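Local coordinates for protein decapping nuclease RAI1 (Scheffersomyces stipitis, PDB 5BTO) that removes NAD and N7-methylguanosine caps from RNA 5' ends, hydrolyses 5' triphosphates, and binds and stimulates the exoribonuclease RAT1, at residues Lys96-His101 with Gln396-Ile401; Thr223-Ala228 with Lys338-Val343. All coordinates share one frame; numbering follows the deposited sequence.

In the fold
Each contact joins a helix to a partner distant in sequence, 295 and 110 residues apart, yet their chemistry is nearly opposite. Contact 1 joins the last turns of helices 87-101 and 392-400 about 25 Å from the centre of the chain; it is polar, carried by a buried glutamate-arginine pair with an indole beside it and exposed Gln99 at its margin. Contact 2, about 16 Å from that centre, sets the hairpin end of strand 216-225 against helix 333-350 through apolar atoms alone. The two share no helix or strand. Contact 1 is the more peripheral; contact 2, though smaller in buried area, lies deeper, has no exposed touching residue and is nearer the substrate site.

Contact 1 (Lys96-His101 with Gln396-Ile401)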
loop_
_atom_site.group_PDB
_atom_site.type_symbol
_atom_site.label_atom_id
_atom_site.label_comp_id
_atom_site.label_asym_id
_atom_site.label_seq_id
_atom_site.Cartn_x
_atom_site.Cartn_y
_atom_site.Cartn_z
ATOM N N LYS A 96 35.633 14.151 6.339
ATOM C CA LYS A 96 36.294 15.384 6.768
ATOM C C LYS A 96 35.467 16.074 7.843
ATOM O O LYS A 96 35.994 16.548 8.851
ATOM C CB LYS A 96 36.506 16.287 5.562
ATOM C CG LYS A 96 37.246 17.596 5.855
ATOM C CD LYS A 96 37.406 18.375 4.564
ATOM C CE LYS A 96 38.157 19.691 4.782
ATOM N NZ LYS A 96 39.521 19.457 5.353
ATOM N N TYR A 97 34.157 16.132 7.630
ATOM C CA TYR A 97 33.272 16.713 8.629
ATOM C C TYR A 97 33.331 15.975 9.976
ATOM O O TYR A 97 33.425 16.601 11.039
ATOM C CB TYR A 97 31.826 16.779 8.105
ATOM C CG TYR A 97 30.841 17.132 9.192
ATOM C CD1 TYR A 97 30.673 18.449 9.593
ATOM C CD2 TYR A 97 30.108 16.144 9.846
ATOM C CE1 TYR A 97 29.797 18.782 10.592
ATOM C CE2 TYR A 97 29.221 16.473 10.858
ATOM C CZ TYR A 97 29.078 17.800 11.227
ATOM O OH TYR A 97 28.209 18.158 12.230
ATOM N N GLU A 98 33.282 14.647 9.942
ATOM C CA GLU A 98 33.275 13.886 11.180
ATOM C C GLU A 98 34.573 14.088 11.960
ATOM O O GLU A 98 34.556 14.282 13.175
ATOM C CB GLU A 98 32.977 12.404 10.905
ATOM C CG GLU A 98 31.577 12.239 10.312
ATOM C CD GLU A 98 31.203 10.803 9.989
ATOM O OE1 GLU A 98 32.108 9.947 9.866
ATOM O OE2 GLU A 98 29.983 10.550 9.847
ATOM N N GLN A 99 35.685 14.075 11.238
ATOM C CA GLN A 99 37.011 14.301 11.835
ATOM C C GLN A 99 37.182 15.699 12.428
ATOM O O GLN A 99 37.766 15.862 13.504
ATOM C CB GLN A 99 38.078 14.099 10.770
ATOM C CG GLN A 99 38.253 12.654 10.357
ATOM C CD GLN A 99 39.079 12.513 9.102
ATOM O OE1 GLN A 99 39.317 13.489 8.391
ATOM N NE2 GLN A 99 39.531 11.294 8.823
ATOM N N GLU A 100 36.697 16.710 11.715
ATOM C CA GLU A 100 37.053 18.093 12.053
ATOM C C GLU A 100 35.998 18.881 12.825
ATOM O O GLU A 100 36.331 19.843 13.532
ATOM C CB GLU A 100 37.476 18.847 10.790
ATOM C CG GLU A 100 38.725 18.244 10.152
ATOM C CD GLU A 100 39.084 18.863 8.820
ATOM O OE1 GLU A 100 38.492 19.900 8.462
ATOM O OE2 GLU A 100 39.970 18.309 8.133
ATOM N N HIS A 101 34.737 18.477 12.705
ATOM C CA HIS A 101 33.662 19.243 13.315
ATOM C C HIS A 101 32.713 18.425 14.177
ATOM O O HIS A 101 31.893 18.987 14.904
ATOM C CB HIS A 101 32.902 20.035 12.241
ATOM C CG HIS A 101 33.772 21.009 11.510
ATOM N ND1 HIS A 101 34.250 22.156 12.102
ATOM C CD2 HIS A 101 34.291 20.984 10.260
ATOM C CE1 HIS A 101 35.011 22.810 11.242
ATOM N NE2 HIS A 101 35.053 22.119 10.115
ATOM N N GLN A 396 37.786 2.743 6.695
ATOM C CA GLN A 396 38.915 2.781 7.620
ATOM C C GLN A 396 38.671 3.828 8.703
ATOM O O GLN A 396 38.920 3.588 9.888
ATOM C CB GLN A 396 40.219 3.064 6.872
ATOM C CG GLN A 396 41.465 2.905 7.716
ATOM C CD GLN A 396 42.724 3.144 6.916
ATOM O OE1 GLN A 396 43.343 4.202 7.017
ATOM N NE2 GLN A 396 43.109 2.162 6.112
ATOM N N TRP A 397 38.164 4.987 8.294
ATOM C CA TRP A 397 37.828 6.024 9.254
ATOM C C TRP A 397 36.795 5.533 10.260
ATOM O O TRP A 397 37.003 5.631 11.460
ATOM C CB TRP A 397 37.345 7.304 8.550
ATOM C CG TRP A 397 36.546 8.216 9.427
ATOM C CD1 TRP A 397 35.232 8.577 9.259
ATOM C CD2 TRP A 397 36.996 8.884 10.611
ATOM N NE1 TRP A 397 34.843 9.419 10.269
ATOM C CE2 TRP A 397 35.906 9.627 11.112
ATOM C CE3 TRP A 397 38.214 8.926 11.299
ATOM C CZ2 TRP A 397 35.996 10.403 12.261
ATOM C CZ3 TRP A 397 38.301 9.698 12.443
ATOM C CH2 TRP A 397 37.201 10.431 12.911
ATOM N N ARG A 398 35.665 5.011 9.777
ATOM C CA ARG A 398 34.611 4.596 10.692
ATOM C C ARG A 398 35.065 3.469 11.625
ATOM O O ARG A 398 34.679 3.426 12.788
ATOM C CB ARG A 398 33.347 4.204 9.919
ATOM C CG ARG A 398 32.645 5.401 9.298
ATOM C CD ARG A 398 32.109 6.330 10.374
ATOM N NE ARG A 398 31.160 7.291 9.821
ATOM C CZ ARG A 398 29.890 7.010 9.539
ATOM N NH1 ARG A 398 29.412 5.788 9.746
ATOM N NH2 ARG A 398 29.099 7.953 9.025
ATOM N N GLU A 399 35.889 2.570 11.107
ATOM C CA GLU A 399 36.467 1.500 11.926
ATOM C C GLU A 399 37.298 2.065 13.066
ATOM O O GLU A 399 37.299 1.532 14.175
ATOM C CB GLU A 399 37.332 0.582 11.065
ATOM C CG GLU A 399 36.549 -0.354 10.144
ATOM C CD GLU A 399 37.436 -0.980 9.085
ATOM O OE1 GLU A 399 38.669 -0.816 9.170
ATOM O OE2 GLU A 399 36.902 -1.631 8.163
ATOM N N SER A 400 38.008 3.147 12.789
ATOM C CA SER A 400 38.975 3.680 13.753
ATOM C C SER A 400 38.298 4.370 14.933
ATOM O O SER A 400 38.911 4.584 15.973
ATOM C CB SER A 400 39.942 4.650 13.068
ATOM O OG SER A 400 39.332 5.922 12.843
ATOM N N ILE A 401 37.037 4.743 14.757
ATOM C CA ILE A 401 36.274 5.394 15.812
ATOM C C ILE A 401 35.973 4.432 16.955
ATOM O O ILE A 401 35.849 4.843 18.113
ATOM C CB ILE A 401 34.943 5.936 15.267
ATOM C CG1 ILE A 401 35.200 6.922 14.126
ATOM C CG2 ILE A 401 34.115 6.570 16.390
ATOM C CD1 ILE A 401 33.920 7.533 13.531
#
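Trp397 meets helix 87-101 in two ways at once, its indole N-H engaging Glu98 while one face of its ring lies against Gln99. The N-H bond runs from Trp397 NE1 to Glu98 OE1 over 2.8 Å, and the oxygen sits only 3° out of the indole plane, received through its anti lone pair. With CG anti to the backbone N (chi1 160°), the Trp397 ring reaches across to the other helix. Above its six-membered ring, Gln99 CG makes a CH-pi contact, 3.5 Å from the centroid and almost on the ring normal; the Gln99 amide stands nearly upright to the indole. Ile401 CD1 packs against the other face, so the ring is flanked on both sides.

The same Glu98 OE1 takes a second donor, Arg398 NE, at 2.8 Å through its syn lone pair. Arg398 NH2 completes a side-on, two-nitrogen salt bridge by bonding Glu98 OE2 at 2.9 Å, this time tilted from the guanidinium plane. With donors on both oxygens, the carboxylate has little freedom to rotate, and the arginine and the N-H donors would be expected to favour its ionised form despite its burial. Replacing Trp397 by an alanine removes the indole, which is likely to cost Glu98 OE1 one of its two donors and open a gap between Gln99 and Ile401.

The helix segments run at 38° to each other, with axes 11.3 Å apart at closest approach, a spacing bridged by side chains. Glu98 OE2 also accepts from the backbone N of Val107, in the loop after helix 87-101, while Arg398 NH1 reaches Asp140, in the turn after strand 132-139, and Gln142, at the start of strand 142-147. The C-terminal helix is thereby tied to both the neighbouring helix and the large mixed sheet.

Contact 2 (Thr223-Ala228 with Lys338-Val343); sequences TGIGEA and KWYGAV
Ile225 closes a beta hairpin and points its side chain at helix 333-350, meeting Tyr340 and Gly341. The hairpin joins strands 216-225 and 228-235 of the large mixed sheet in this DXO/Dom3Z-family enzyme of the PD-(D/E)XK nuclease clan. Its type II' turn spans Ile225 to Ala228, with Gly226 at positive phi (52°), a conformation that favours glycine; backbone bonds in both directions between Ile225 and Ala228 clamp the two ends.

Ile225 CG1 lies opposite the backbone N (chi1 179°), which carries the longer branch out to the helix and places CG2 between the backbone N and carbonyl carbon. The outer torsion is strained away from a staggered position, chi2 being 113°, and in this setting CD1 comes to 3.6 Å from Tyr340 CD2. The methyl approaches the ring obliquely. CG2 adds a looser touch at 4.2 Å from Tyr340 CE2, so both branches meet the CD2-CE2 bond of the ring.

On the helix, the Tyr340 ring swings toward the hairpin although its CB does not point there directly. The ring is buried further by Met230 of strand 228-235 and by Met118, Leu121 and Leu122 of helix 115-123; the side chain of Tyr340 lies about 8 Å from that of the substrate-binding Arg115. Leu337 and Ile344, from the same helix, extend the apolar surface around Ile225. Beside the tyrosine, where Gly341 has no side chain, the helix backbone itself is approached: Ile225 CG1 rests 4.0 Å from Gly341 CA.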
loop_
_atom_site.group_PDB
_atom_site.type_symbol
_atom_site.label_atom_id
_atom_site.label_comp_id
_atom_site.label_asym_id
_atom_site.label_seq_id
_atom_site.Cartn_x
_atom_site.Cartn_y
_atom_site.Cartn_z
ATOM N N THR A 223 18.464 16.511 8.215
ATOM C CA THR A 223 17.038 16.743 8.241
ATOM C C THR A 223 16.363 15.464 8.705
ATOM O O THR A 223 17.010 14.591 9.275
ATOM C CB THR A 223 16.529 17.198 6.854
ATOM O OG1 THR A 223 15.148 17.565 6.939
ATOM C CG2 THR A 223 16.737 16.107 5.815
ATOM N N GLY A 224 15.070 15.347 8.477
ATOM C CA GLY A 224 14.375 14.156 8.914
ATOM C C GLY A 224 12.991 14.090 8.339
ATOM O O GLY A 224 12.505 15.049 7.747
ATOM N N ILE A 225 12.365 12.934 8.504
ATOM C CA ILE A 225 10.964 12.762 8.169
ATOM C C ILE A 225 10.456 11.710 9.141
ATOM O O ILE A 225 11.127 10.704 9.374
ATOM C CB ILE A 225 10.754 12.334 6.694
ATOM C CG1 ILE A 225 9.268 12.136 6.411
ATOM C CG2 ILE A 225 11.536 11.059 6.357
ATOM C CD1 ILE A 225 8.702 13.123 5.456
ATOM N N GLY A 226 9.303 11.966 9.743
ATOM C CA GLY A 226 8.822 11.115 10.820
ATOM C C GLY A 226 9.890 10.940 11.885
ATOM O O GLY A 226 10.423 11.927 12.403
ATOM N N GLU A 227 10.207 9.688 12.211
ATOM C CA GLU A 227 11.223 9.387 13.219
ATOM C C GLU A 227 12.621 9.233 12.628
ATOM O O GLU A 227 13.597 9.059 13.367
ATOM C CB GLU A 227 10.858 8.105 13.973
ATOM C CG GLU A 227 9.644 8.269 14.844
ATOM C CD GLU A 227 9.849 9.363 15.862
ATOM O OE1 GLU A 227 10.634 9.151 16.807
ATOM O OE2 GLU A 227 9.239 10.438 15.712
ATOM N N ALA A 228 12.715 9.289 11.302
ATOM C CA ALA A 228 13.982 9.063 10.609
ATOM C C ALA A 228 14.831 10.332 10.554
ATOM O O ALA A 228 14.327 11.402 10.230
ATOM C CB ALA A 228 13.721 8.561 9.184
ATOM N N LYS A 338 3.078 12.284 2.559
ATOM C CA LYS A 338 2.652 11.096 3.307
ATOM C C LYS A 338 3.169 9.806 2.660
ATOM O O LYS A 338 3.552 8.861 3.364
ATOM C CB LYS A 338 1.124 11.058 3.446
ATOM C CG LYS A 338 0.540 12.152 4.338
ATOM C CD LYS A 338 -0.977 12.133 4.270
ATOM C CE LYS A 338 -1.589 13.332 4.962
ATOM N NZ LYS A 338 -3.069 13.398 4.771
ATOM N N TRP A 339 3.166 9.746 1.327
ATOM C CA TRP A 339 3.781 8.609 0.631
ATOM C C TRP A 339 5.282 8.521 0.952
ATOM O O TRP A 339 5.823 7.459 1.262
ATOM C CB TRP A 339 3.555 8.718 -0.884
ATOM C CG TRP A 339 4.570 7.980 -1.712
ATOM C CD1 TRP A 339 5.598 8.527 -2.436
ATOM C CD2 TRP A 339 4.673 6.558 -1.885
ATOM N NE1 TRP A 339 6.318 7.537 -3.063
ATOM C CE2 TRP A 339 5.771 6.320 -2.745
ATOM C CE3 TRP A 339 3.932 5.466 -1.413
ATOM C CZ2 TRP A 339 6.158 5.039 -3.134
ATOM C CZ3 TRP A 339 4.310 4.188 -1.803
ATOM C CH2 TRP A 339 5.419 3.985 -2.659
ATOM N N TYR A 340 5.968 9.651 0.868
ATOM C CA TYR A 340 7.396 9.648 1.112
ATOM C C TYR A 340 7.695 9.170 2.537
ATOM O O TYR A 340 8.620 8.382 2.762
ATOM C CB TYR A 340 7.925 11.072 0.886
ATOM C CG TYR A 340 9.392 11.251 1.159
ATOM C CD1 TYR A 340 10.353 10.581 0.405
ATOM C CD2 TYR A 340 9.821 12.129 2.146
ATOM C CE1 TYR A 340 11.715 10.765 0.649
ATOM C CE2 TYR A 340 11.165 12.319 2.395
ATOM C CZ TYR A 340 12.100 11.634 1.648
ATOM O OH TYR A 340 13.439 11.833 1.886
ATOM N N GLY A 341 6.898 9.629 3.494
ATOM C CA GLY A 341 7.071 9.208 4.873
ATOM C C GLY A 341 6.866 7.704 5.000
ATOM O O GLY A 341 7.568 7.032 5.760
ATOM N N ALA A 342 5.914 7.169 4.247
ATOM C CA ALA A 342 5.657 5.726 4.296
ATOM C C ALA A 342 6.848 4.934 3.760
ATOM O O ALA A 342 7.229 3.892 4.319
ATOM C CB ALA A 342 4.363 5.366 3.502
ATOM N N VAL A 343 7.415 5.406 2.654
ATOM C CA VAL A 343 8.542 4.735 2.034
ATOM C C VAL A 343 9.746 4.712 2.976
ATOM O O VAL A 343 10.363 3.664 3.184
ATOM C CB VAL A 343 8.978 5.441 0.736
ATOM C CG1 VAL A 343 10.290 4.838 0.221
ATOM C CG2 VAL A 343 7.875 5.365 -0.303
#